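Local structure of antistasin (Haementeria officinalis, 1SKZ) at residues C28-C33 / G47-C51. The protein inhibits the blood coagulation protease factor Xa potently, acting as a secreted, disulfide-rich serine protease inhibitor from a leech. Residues are numbered along the deposited sequence; the frame is centred on the assembly and turned at random.
Sequences CSGVRC and GCEFC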
ATOM      1  N   CYS A  28       0.879  13.343   0.847  1.00 23.25           N
ATOM      2  CA  CYS A  28       0.309  12.013   1.016  1.00 21.72           C
ATOM      3  C   CYS A  28      -0.872  12.137   1.915  1.00 23.56           C
ATOM      4  O   CYS A  28      -0.905  13.039   2.744  1.00 24.54           O
ATOM      5  CB  CYS A  28       1.331  11.073   1.674  1.00 19.72           C
ATOM      6  SG  CYS A  28       2.707  10.632   0.583  1.00 16.04           S
ATOM      7  N   SER A  29      -1.764  11.155   1.864  1.00 23.79           N
ATOM      8  CA  SER A  29      -2.960  11.185   2.699  1.00 27.47           C
ATOM      9  C   SER A  29      -2.679  10.733   4.126  1.00 29.05           C
ATOM     10  O   SER A  29      -3.426  11.068   5.065  1.00 30.66           O
ATOM     11  CB  SER A  29      -4.043  10.299   2.098  1.00 28.03           C
ATOM     12  OG  SER A  29      -4.340  10.738   0.797  1.00 31.71           O
ATOM     13  N   GLY A  30      -1.640   9.920   4.283  1.00 27.87           N
ATOM     14  CA  GLY A  30      -1.436   9.278   5.568  1.00 30.66           C
ATOM     15  C   GLY A  30      -2.110   7.911   5.701  1.00 31.06           C
ATOM     16  O   GLY A  30      -3.026   7.542   4.936  1.00 28.70           O
ATOM     17  N   VAL A  31      -1.606   7.149   6.665  1.00 31.26           N
ATOM     18  CA  VAL A  31      -2.059   5.794   6.945  1.00 32.72           C
ATOM     19  C   VAL A  31      -3.409   5.879   7.687  1.00 32.18           C
ATOM     20  O   VAL A  31      -3.561   6.667   8.616  1.00 31.22           O
ATOM     21  CB  VAL A  31      -0.987   5.071   7.809  1.00 33.34           C
ATOM     22  CG1 VAL A  31      -1.447   3.683   8.215  1.00 34.49           C
ATOM     23  CG2 VAL A  31       0.324   5.017   7.041  1.00 34.54           C
ATOM     24  N   ARG A  32      -4.417   5.149   7.220  1.00 32.68           N
ATOM     25  CA  ARG A  32      -5.739   5.310   7.826  1.00 33.18           C
ATOM     26  C   ARG A  32      -5.887   4.271   8.917  1.00 30.12           C
ATOM     27  O   ARG A  32      -6.922   3.644   9.022  1.00 34.66           O
ATOM     28  CB  ARG A  32      -6.888   5.126   6.811  1.00 35.55           C
ATOM     29  CG  ARG A  32      -6.969   6.125   5.673  1.00 38.77           C
ATOM     30  CD  ARG A  32      -5.904   5.763   4.661  1.00 43.84           C
ATOM     31  NE  ARG A  32      -6.171   6.121   3.264  1.00 48.04           N
ATOM     32  CZ  ARG A  32      -6.209   7.365   2.781  1.00 50.05           C
ATOM     33  NH1 ARG A  32      -6.521   8.398   3.579  1.00 52.02           N
ATOM     34  NH2 ARG A  32      -6.152   7.545   1.467  1.00 48.27           N
ATOM     35  N   CYS A  33      -4.820   4.016   9.667  1.00 26.67           N
ATOM     36  CA  CYS A  33      -4.861   3.048  10.748  1.00 20.61           C
ATOM     37  C   CYS A  33      -3.776   3.361  11.769  1.00 21.51           C
ATOM     38  O   CYS A  33      -2.877   4.196  11.527  1.00 20.96           O
ATOM     39  CB  CYS A  33      -4.640   1.646  10.205  1.00 19.34           C
ATOM     40  SG  CYS A  33      -2.890   1.298   9.787  1.00 17.06           S
ATOM     41  N   GLY A  47       5.690   7.083  -3.292  1.00 14.75           N
ATOM     42  CA  GLY A  47       6.256   7.546  -2.035  1.00 12.65           C
ATOM     43  C   GLY A  47       5.364   7.759  -0.823  1.00 12.35           C
ATOM     44  O   GLY A  47       5.823   8.293   0.197  1.00 12.08           O
ATOM     45  N   CYS A  48       4.114   7.300  -0.891  1.00 12.77           N
ATOM     46  CA  CYS A  48       3.189   7.370   0.249  1.00 12.94           C
ATOM     47  C   CYS A  48       2.967   6.043   1.011  1.00 12.69           C
ATOM     48  O   CYS A  48       2.710   4.994   0.412  1.00 11.46           O
ATOM     49  CB  CYS A  48       1.823   7.915  -0.218  1.00 13.73           C
ATOM     50  SG  CYS A  48       1.908   9.576  -0.952  1.00 18.06           S
ATOM     51  N   GLU A  49       3.065   6.118   2.339  1.00 13.79           N
ATOM     52  CA  GLU A  49       2.718   5.005   3.243  1.00 15.10           C
ATOM     53  C   GLU A  49       1.237   4.609   3.181  1.00 14.92           C
ATOM     54  O   GLU A  49       0.344   5.460   3.007  1.00 14.53           O
ATOM     55  CB  GLU A  49       3.087   5.350   4.703  1.00 14.67           C
ATOM     56  CG  GLU A  49       4.571   5.217   4.976  1.00 16.08           C
ATOM     57  CD  GLU A  49       4.962   5.486   6.414  1.00 17.92           C
ATOM     58  OE1 GLU A  49       4.221   6.203   7.087  1.00 19.63           O
ATOM     59  OE2 GLU A  49       6.028   4.989   6.864  1.00 19.12           O
ATOM     60  N   PHE A  50       0.988   3.318   3.325  1.00 12.54           N
ATOM     61  CA  PHE A  50      -0.361   2.837   3.458  1.00 14.35           C
ATOM     62  C   PHE A  50      -0.320   1.747   4.494  1.00 15.18           C
ATOM     63  O   PHE A  50       0.771   1.241   4.814  1.00 11.72           O
ATOM     64  CB  PHE A  50      -0.878   2.325   2.114  1.00 17.76           C
ATOM     65  CG  PHE A  50      -1.043   3.406   1.118  1.00 22.78           C
ATOM     66  CD1 PHE A  50      -1.996   4.412   1.332  1.00 26.21           C
ATOM     67  CD2 PHE A  50      -0.108   3.563   0.081  1.00 23.63           C
ATOM     68  CE1 PHE A  50      -2.005   5.578   0.541  1.00 27.41           C
ATOM     69  CE2 PHE A  50      -0.104   4.702  -0.722  1.00 24.61           C
ATOM     70  CZ  PHE A  50      -1.050   5.718  -0.498  1.00 28.09           C
ATOM     71  N   CYS A  51      -1.512   1.357   4.976  1.00 13.40           N
ATOM     72  CA  CYS A  51      -1.619   0.463   6.132  1.00 13.34           C
ATOM     73  C   CYS A  51      -1.435  -1.014   5.772  1.00 14.42           C
ATOM     74  O   CYS A  51      -2.363  -1.831   5.896  1.00 13.79           O
ATOM     75  CB  CYS A  51      -2.970   0.654   6.848  1.00 14.21           C
ATOM     76  SG  CYS A  51      -3.011  -0.222   8.434  1.00 16.40           S
TER
HETATM   77  O   HOH W   1       0.485   8.306   3.473  1.00 33.97           O
HETATM   78  O   HOH W   2      -3.961   3.262   4.450  1.00 10.84           O
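Two disulfides clamp the irregular segment 28-33 alongside 47-51, which runs in nearly the same direction, 15° apart end to end. C28 and C51, the residues with most area covered, each supply one half of a bridge. C28 SG joins C48 SG at 2.0 Å (chi3 -83°), and C33 SG joins C51 SG at 2.0 Å (chi3 95°). Between the bridges along the chain V31, with almost as much surface covered, points its CA-to-CB bond sideways and packs CG2 on E49 CB at 3.6 Å and CG1 on C51 CB at 3.7 Å. No direct hydrogen bond links the segments; two waters bridge their backbones. One molecule donates to E49 O (2.9 Å) and weakly accepts from G30 N (2.8 Å); a second accepts from C51 N (3.1 Å) and, weakly, from R32 N (3.4 Å). Reliance on cystines, with little regular secondary structure, is characteristic of the small antistasin-like domain. Here the second bridge anchors C33 just ahead of the reactive bond R34-V35, and C51 also touches V35, which is consistent with a role in holding the inhibitory loop in shape. The F50 ring stacks on F50 of the second subunit. Strand 41-43 flanks the pair: F41 packs against V31, C33 and E49, and Q42 shares backbone hydrogen bonding with F50 of strand 49-50.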